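Local structure of adenosine deaminase 1 (Arthrobacter aurescens, 3RYS) at residues 30-35 / 42-47; 48-53 / 63-68. The protein probably catalyses the zinc-dependent hydrolytic deamination of adenine to hypoxanthine with release of ammonium, a step of purine salvage. All coordinates share one frame; numbering follows the deposited sequence.

Interaction 1 of 2, residues 30-35 / 42-47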
loop_
_atom_site.group_PDB
_atom_site.type_symbol
_atom_site.label_atom_id
_atom_site.label_comp_id
_atom_site.label_asym_id
_atom_site.label_seq_id
_atom_site.Cartn_x
_atom_site.Cartn_y
_atom_site.Cartn_z
ATOM N N LEU A 30 -6.760 -13.826 -12.389
ATOM C CA LEU A 30 -6.232 -12.883 -13.372
ATOM C C LEU A 30 -4.858 -13.315 -13.859
ATOM O O LEU A 30 -4.536 -13.178 -15.040
ATOM C CB LEU A 30 -6.174 -11.468 -12.799
ATOM C CG LEU A 30 -5.754 -10.393 -13.801
ATOM C CD1 LEU A 30 -6.556 -10.519 -15.087
ATOM C CD2 LEU A 30 -5.894 -8.997 -13.203
ATOM N N ILE A 31 -4.052 -13.838 -12.943
ATOM C CA ILE A 31 -2.740 -14.362 -13.294
ATOM C C ILE A 31 -2.848 -15.396 -14.424
ATOM O O ILE A 31 -2.182 -15.279 -15.451
ATOM C CB ILE A 31 -2.034 -14.969 -12.067
ATOM C CG1 ILE A 31 -1.831 -13.897 -10.996
ATOM C CG2 ILE A 31 -0.700 -15.562 -12.459
ATOM C CD1 ILE A 31 -1.078 -14.378 -9.766
ATOM N N PHE A 32 -3.703 -16.391 -14.239
ATOM C CA PHE A 32 -3.912 -17.411 -15.259
ATOM C C PHE A 32 -4.510 -16.858 -16.555
ATOM O O PHE A 32 -4.222 -17.358 -17.642
ATOM C CB PHE A 32 -4.775 -18.546 -14.709
ATOM C CG PHE A 32 -3.986 -19.620 -14.032
ATOM C CD1 PHE A 32 -3.391 -19.390 -12.806
ATOM C CD2 PHE A 32 -3.831 -20.862 -14.628
ATOM C CE1 PHE A 32 -2.654 -20.377 -12.181
ATOM C CE2 PHE A 32 -3.099 -21.852 -14.008
ATOM C CZ PHE A 32 -2.509 -21.610 -12.784
ATOM N N ALA A 33 -5.344 -15.830 -16.440
ATOM C CA ALA A 33 -5.959 -15.229 -17.616
ATOM C C ALA A 33 -4.930 -14.457 -18.442
ATOM O O ALA A 33 -4.906 -14.549 -19.671
ATOM C CB ALA A 33 -7.110 -14.319 -17.207
ATOM N N LEU A 34 -4.080 -13.695 -17.761
ATOM C CA LEU A 34 -3.053 -12.911 -18.437
ATOM C C LEU A 34 -1.969 -13.816 -19.003
ATOM O O LEU A 34 -1.438 -13.562 -20.085
ATOM C CB LEU A 34 -2.456 -11.866 -17.492
ATOM C CG LEU A 34 -3.455 -10.808 -17.018
ATOM C CD1 LEU A 34 -2.809 -9.837 -16.044
ATOM C CD2 LEU A 34 -4.047 -10.067 -18.206
ATOM N N ALA A 35 -1.647 -14.877 -18.272
ATOM C CA ALA A 35 -0.720 -15.880 -18.772
ATOM C C ALA A 35 -1.237 -16.410 -20.101
ATOM O O ALA A 35 -0.492 -16.516 -21.075
ATOM C CB ALA A 35 -0.564 -17.015 -17.766
ATOM N N LEU A 42 3.005 -21.107 -17.168
ATOM C CA LEU A 42 3.162 -20.885 -15.734
ATOM C C LEU A 42 3.793 -22.102 -15.047
ATOM O O LEU A 42 3.575 -23.240 -15.470
ATOM C CB LEU A 42 1.811 -20.541 -15.094
ATOM C CG LEU A 42 1.223 -19.166 -15.435
ATOM C CD1 LEU A 42 -0.152 -18.967 -14.799
ATOM C CD2 LEU A 42 2.169 -18.057 -15.003
ATOM N N PRO A 43 4.585 -21.861 -13.987
ATOM C CA PRO A 43 5.230 -22.925 -13.204
ATOM C C PRO A 43 4.250 -23.644 -12.285
ATOM O O PRO A 43 4.686 -24.256 -11.311
ATOM C CB PRO A 43 6.255 -22.170 -12.343
ATOM C CG PRO A 43 6.293 -20.765 -12.878
ATOM C CD PRO A 43 4.961 -20.523 -13.504
ATOM N N TYR A 44 2.956 -23.560 -12.578
ATOM C CA TYR A 44 1.941 -24.216 -11.760
ATOM C C TYR A 44 1.012 -25.037 -12.636
ATOM O O TYR A 44 0.468 -24.530 -13.616
ATOM C CB TYR A 44 1.115 -23.195 -10.977
ATOM C CG TYR A 44 1.901 -22.006 -10.487
ATOM C CD1 TYR A 44 2.916 -22.156 -9.554
ATOM C CD2 TYR A 44 1.624 -20.728 -10.953
ATOM C CE1 TYR A 44 3.638 -21.070 -9.102
ATOM C CE2 TYR A 44 2.340 -19.633 -10.507
ATOM C CZ TYR A 44 3.348 -19.809 -9.581
ATOM O OH TYR A 44 4.067 -18.723 -9.133
ATOM N N GLU A 45 0.838 -26.305 -12.278
ATOM C CA GLU A 45 -0.063 -27.197 -12.992
ATOM C C GLU A 45 -1.439 -26.558 -13.118
ATOM O O GLU A 45 -1.970 -26.399 -14.217
ATOM C CB GLU A 45 -0.180 -28.528 -12.248
ATOM C CG GLU A 45 -1.075 -29.550 -12.930
ATOM C CD GLU A 45 -0.400 -30.212 -14.116
ATOM O OE1 GLU A 45 0.832 -30.421 -14.057
ATOM O OE2 GLU A 45 -1.101 -30.524 -15.105
ATOM N N ASP A 46 -2.012 -26.191 -11.978
ATOM C CA ASP A 46 -3.321 -25.555 -11.947
ATOM C C ASP A 46 -3.312 -24.349 -11.018
ATOM O O ASP A 46 -2.317 -24.069 -10.345
ATOM C CB ASP A 46 -4.409 -26.553 -11.523
ATOM C CG ASP A 46 -3.956 -27.480 -10.400
ATOM O OD1 ASP A 46 -3.029 -27.115 -9.647
ATOM O OD2 ASP A 46 -4.533 -28.580 -10.271
ATOM N N ILE A 47 -4.428 -23.634 -10.989
ATOM C CA ILE A 47 -4.563 -22.469 -10.131
ATOM C C ILE A 47 -4.678 -22.883 -8.662
ATOM O O ILE A 47 -4.514 -22.067 -7.756
ATOM C CB ILE A 47 -5.744 -21.587 -10.587
ATOM C CG1 ILE A 47 -6.299 -20.757 -9.432
ATOM C CG2 ILE A 47 -6.826 -22.442 -11.207
ATOM C CD1 ILE A 47 -7.380 -19.804 -9.856
#

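Interaction 2 of 2, residues 48-53 / 63-68. With ADE (adenine), chain D.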
loop_
_atom_site.group_PDB
_atom_site.type_symbol
_atom_site.label_atom_id
_atom_site.label_comp_id
_atom_site.label_asym_id
_atom_site.label_seq_id
_atom_site.Cartn_x
_atom_site.Cartn_y
_atom_site.Cartn_z
ATOM N N GLU A 48 -4.928 -24.166 -8.427
ATOM C CA GLU A 48 -4.941 -24.688 -7.068
ATOM C C GLU A 48 -3.518 -24.840 -6.528
ATOM O O GLU A 48 -3.250 -24.530 -5.365
ATOM C CB GLU A 48 -5.672 -26.028 -7.011
ATOM C CG GLU A 48 -5.834 -26.578 -5.603
ATOM C CD GLU A 48 -6.336 -28.007 -5.597
ATOM O OE1 GLU A 48 -6.258 -28.674 -6.652
ATOM O OE2 GLU A 48 -6.806 -28.461 -4.534
ATOM N N GLU A 49 -2.611 -25.321 -7.377
ATOM C CA GLU A 49 -1.214 -25.473 -6.985
ATOM C C GLU A 49 -0.611 -24.107 -6.701
ATOM O O GLU A 49 0.307 -23.974 -5.885
ATOM C CB GLU A 49 -0.402 -26.185 -8.069
ATOM C CG GLU A 49 1.069 -26.377 -7.697
ATOM C CD GLU A 49 1.930 -26.811 -8.872
ATOM O OE1 GLU A 49 1.401 -27.471 -9.794
ATOM O OE2 GLU A 49 3.139 -26.494 -8.874
ATOM N N LEU A 50 -1.132 -23.090 -7.380
ATOM C CA LEU A 50 -0.696 -21.723 -7.145
ATOM C C LEU A 50 -1.117 -21.239 -5.755
ATOM O O LEU A 50 -0.276 -20.793 -4.974
ATOM C CB LEU A 50 -1.218 -20.779 -8.235
ATOM C CG LEU A 50 -1.020 -19.284 -7.970
ATOM C CD1 LEU A 50 0.428 -18.973 -7.612
ATOM C CD2 LEU A 50 -1.471 -18.454 -9.159
ATOM N N ARG A 51 -2.411 -21.332 -5.447
ATOM C CA ARG A 51 -2.921 -20.879 -4.151
ATOM C C ARG A 51 -2.207 -21.596 -3.008
ATOM O O ARG A 51 -2.093 -21.075 -1.899
ATOM C CB ARG A 51 -4.431 -21.103 -4.043
ATOM C CG ARG A 51 -5.226 -20.636 -5.249
ATOM C CD ARG A 51 -6.678 -20.357 -4.886
ATOM N NE ARG A 51 -6.825 -19.070 -4.209
ATOM C CZ ARG A 51 -7.365 -17.987 -4.761
ATOM N NH1 ARG A 51 -7.832 -18.029 -6.002
ATOM N NH2 ARG A 51 -7.448 -16.863 -4.068
ATOM N N GLU A 52 -1.722 -22.795 -3.305
ATOM C CA GLU A 52 -1.008 -23.621 -2.346
ATOM C C GLU A 52 0.308 -22.974 -1.916
ATOM O O GLU A 52 0.886 -23.340 -0.893
ATOM C CB GLU A 52 -0.731 -24.982 -2.980
ATOM C CG GLU A 52 -0.376 -26.085 -2.008
ATOM C CD GLU A 52 -0.373 -27.448 -2.676
ATOM O OE1 GLU A 52 -0.978 -27.579 -3.765
ATOM O OE2 GLU A 52 0.231 -28.388 -2.115
ATOM N N LYS A 53 0.775 -22.005 -2.699
ATOM C CA LYS A 53 2.084 -21.394 -2.469
ATOM C C LYS A 53 2.024 -20.101 -1.657
ATOM O O LYS A 53 2.993 -19.341 -1.615
ATOM C CB LYS A 53 2.795 -21.132 -3.803
ATOM C CG LYS A 53 3.245 -22.387 -4.530
ATOM C CD LYS A 53 4.109 -22.040 -5.728
ATOM C CE LYS A 53 4.673 -23.293 -6.382
ATOM N NZ LYS A 53 5.529 -22.969 -7.564
ATOM N N LEU A 63 7.823 -11.771 -1.122
ATOM C CA LEU A 63 8.377 -11.040 -2.254
ATOM C C LEU A 63 8.693 -11.987 -3.413
ATOM O O LEU A 63 8.410 -11.681 -4.576
ATOM C CB LEU A 63 9.626 -10.254 -1.841
ATOM C CG LEU A 63 9.426 -9.014 -0.960
ATOM C CD1 LEU A 63 10.765 -8.390 -0.582
ATOM C CD2 LEU A 63 8.548 -7.992 -1.655
ATOM N N ASP A 64 9.266 -13.145 -3.098
ATOM C CA ASP A 64 9.625 -14.106 -4.136
ATOM C C ASP A 64 8.432 -14.460 -5.023
ATOM O O ASP A 64 8.538 -14.453 -6.250
ATOM C CB ASP A 64 10.240 -15.367 -3.527
ATOM C CG ASP A 64 11.631 -15.123 -2.970
ATOM O OD1 ASP A 64 12.281 -14.149 -3.400
ATOM O OD2 ASP A 64 12.069 -15.902 -2.098
ATOM N N LEU A 65 7.298 -14.766 -4.403
ATOM C CA LEU A 65 6.086 -15.062 -5.156
ATOM C C LEU A 65 5.575 -13.790 -5.842
ATOM O O LEU A 65 5.301 -13.776 -7.045
ATOM C CB LEU A 65 5.015 -15.654 -4.234
ATOM C CG LEU A 65 3.731 -16.144 -4.907
ATOM C CD1 LEU A 65 4.028 -17.334 -5.791
ATOM C CD2 LEU A 65 2.677 -16.494 -3.868
ATOM N N TYR A 66 5.464 -12.728 -5.051
ATOM C CA TYR A 66 5.050 -11.404 -5.508
ATOM C C TYR A 66 5.742 -10.976 -6.804
ATOM O O TYR A 66 5.096 -10.492 -7.733
ATOM C CB TYR A 66 5.341 -10.410 -4.384
ATOM C CG TYR A 66 5.147 -8.944 -4.686
ATOM C CD1 TYR A 66 6.240 -8.119 -4.912
ATOM C CD2 TYR A 66 3.881 -8.371 -4.686
ATOM C CE1 TYR A 66 6.081 -6.770 -5.157
ATOM C CE2 TYR A 66 3.710 -7.023 -4.931
ATOM C CZ TYR A 66 4.815 -6.224 -5.168
ATOM O OH TYR A 66 4.662 -4.877 -5.414
ATOM N N TYR A 67 7.055 -11.166 -6.863
ATOM C CA TYR A 67 7.826 -10.839 -8.061
ATOM C C TYR A 67 7.632 -11.871 -9.169
ATOM O O TYR A 67 7.540 -11.519 -10.347
ATOM C CB TYR A 67 9.314 -10.696 -7.724
ATOM C CG TYR A 67 9.606 -9.495 -6.868
ATOM C CD1 TYR A 67 9.103 -8.248 -7.206
ATOM C CD2 TYR A 67 10.375 -9.603 -5.719
ATOM C CE1 TYR A 67 9.357 -7.140 -6.429
ATOM C CE2 TYR A 67 10.637 -8.498 -4.930
ATOM C CZ TYR A 67 10.123 -7.269 -5.292
ATOM O OH TYR A 67 10.373 -6.158 -4.520
ATOM N N ALA A 68 7.572 -13.144 -8.788
ATOM C CA ALA A 68 7.394 -14.217 -9.757
ATOM C C ALA A 68 6.121 -14.000 -10.562
ATOM O O ALA A 68 6.108 -14.168 -11.783
ATOM C CB ALA A 68 7.350 -15.558 -9.057
HETATM N N9 ADE D . 6.566 -4.996 -1.540
HETATM C C8 ADE D . 5.213 -5.165 -1.673
HETATM N N7 ADE D . 4.553 -5.162 -0.534
HETATM C C5 ADE D . 5.551 -4.981 0.414
HETATM C C6 ADE D . 5.515 -4.890 1.823
HETATM N N6 ADE D . 4.383 -4.976 2.531
HETATM N N1 ADE D . 6.688 -4.707 2.470
HETATM C C2 ADE D . 7.817 -4.624 1.751
HETATM N N3 ADE D . 7.980 -4.694 0.427
HETATM C C4 ADE D . 6.797 -4.876 -0.187
#

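Interaction 1 of 2, residues 30-35 / 42-47
Ala35 and Leu42 meet at one end of this contact and Phe32 and Ile47 at the other, with CA of Ala35 7.0 Å from CA of Leu42 and CA of Phe32 7.2 Å from CA of Ile47, so residues 42-47 run back antiparallel along helix 28-37. The Phe32 ring carries most of the contact, clasped between two aliphatic groups in CH-pi contact. Over one face sits Leu42 CD1, almost above the middle of the ring, 3.8 Å from the Phe32 centroid and 8° off the normal. On the opposite face Ile47 CB lies nearer the rim, 3.9 Å from the same centroid. The far end of the ring reaches the loop backbone, Phe32 CZ coming within 3.4 Å of Asp46 C, while Tyr44 CB stands beside CZ. Leu42 holds its CG anti to its carbonyl carbon (chi1 -71°), which sends CD1 back to the helix, where it rests 3.6 Å from Ala35 CB and also touches Ile31 CG2. Ile31, Phe32 and Ala35, all within about one helical turn, thus share a single methyl. Two polar groups of the loop are bonded to the next helix: Asp46, at its N-cap, accepts a bond from Glu49 N through OD1, and Glu49 OE1 takes Glu45 N. Leu50 of that helix also packs against Ile31 and Phe32. With no hydrogen bond between 30-35 and 42-47, the turn back from helix 28-37 is held by apolar packing, and the directional bonds serve to start helix 47-51.

Interaction 2 of 2, residues 48-53 / 63-68
Leu65 of helix 59-69 meets Leu50 and Lys53 of residues 48-53, and the packing rests on its two methyls. CD2 of Leu65 lies against the backbone carbonyl, 3.6 Å from Lys53 O, and CD1 of Leu65 touches CD1 of Leu50 at 4.4 Å, close also to Lys53 CB. With CG anti to the backbone N (chi1 -174°), the leucine reaches across the 8.0 Å between CA of Lys53 and CA of Leu65. The lysine chain is extended and carries its amino group away from helix 59-69, toward Tyr44.

No hydrogen bond crosses. Residues 48-53 make polar bonds away from helix 59-69: Lys53 N closes a turn on Leu50 O at 2.8 Å, and Arg51 NH1 forms a salt bridge with Glu29 of helix 28-37. Both helices belong to the segment between strands 15-17 and 95-102 of the deaminase TIM barrel, and the face of helix 59-69 turned from Leu65 lines the adenine pocket.

Contacts with the base come from Leu63 and Tyr66. Leu63 CD2 approaches from one side of the purine plane, 3.6 Å from adenine N9. Adenine turns its C8 corner onto one face of the Tyr66 ring, toward the rim, with the two planes nearly perpendicular and Tyr66 CZ 3.7 Å from C8. Tyr66 OH is hydrogen-bonded to Asp103 OD2, which fixes the ring's outer end. A leucine in place of Tyr66 would probably leave the Asp103 carboxylate without this partner and the C8 corner without its flat wall. Beside it, Tyr67 OH is hydrogen-bonded to Ser172 OG, and Ser172 N in turn is hydrogen-bonded to adenine.

How the interactions relate
From the N terminus the chain leaves strand 15-17 and enters helix 28-37. Interaction 1 closes the bend of residues 36-41, the end of helix 28-37 and the loop after it, by laying 42-47 back on that helix. The chain then enters helix 47-51, and interaction 2 closes the link of residues 54-62, whose last four residues already start helix 59-69, by bringing that helix against residues 48-53. The contacts are in series, neither nested nor crossed, with centres 10 Å apart. Tyr44 bridges them: its CE2 lies 3.5 Å from Leu50 CD1 and its OH 3.6 Å from Leu65 CD1. Together they join helices 28-37 and 47-51 to helix 59-69, which borders the adenine site.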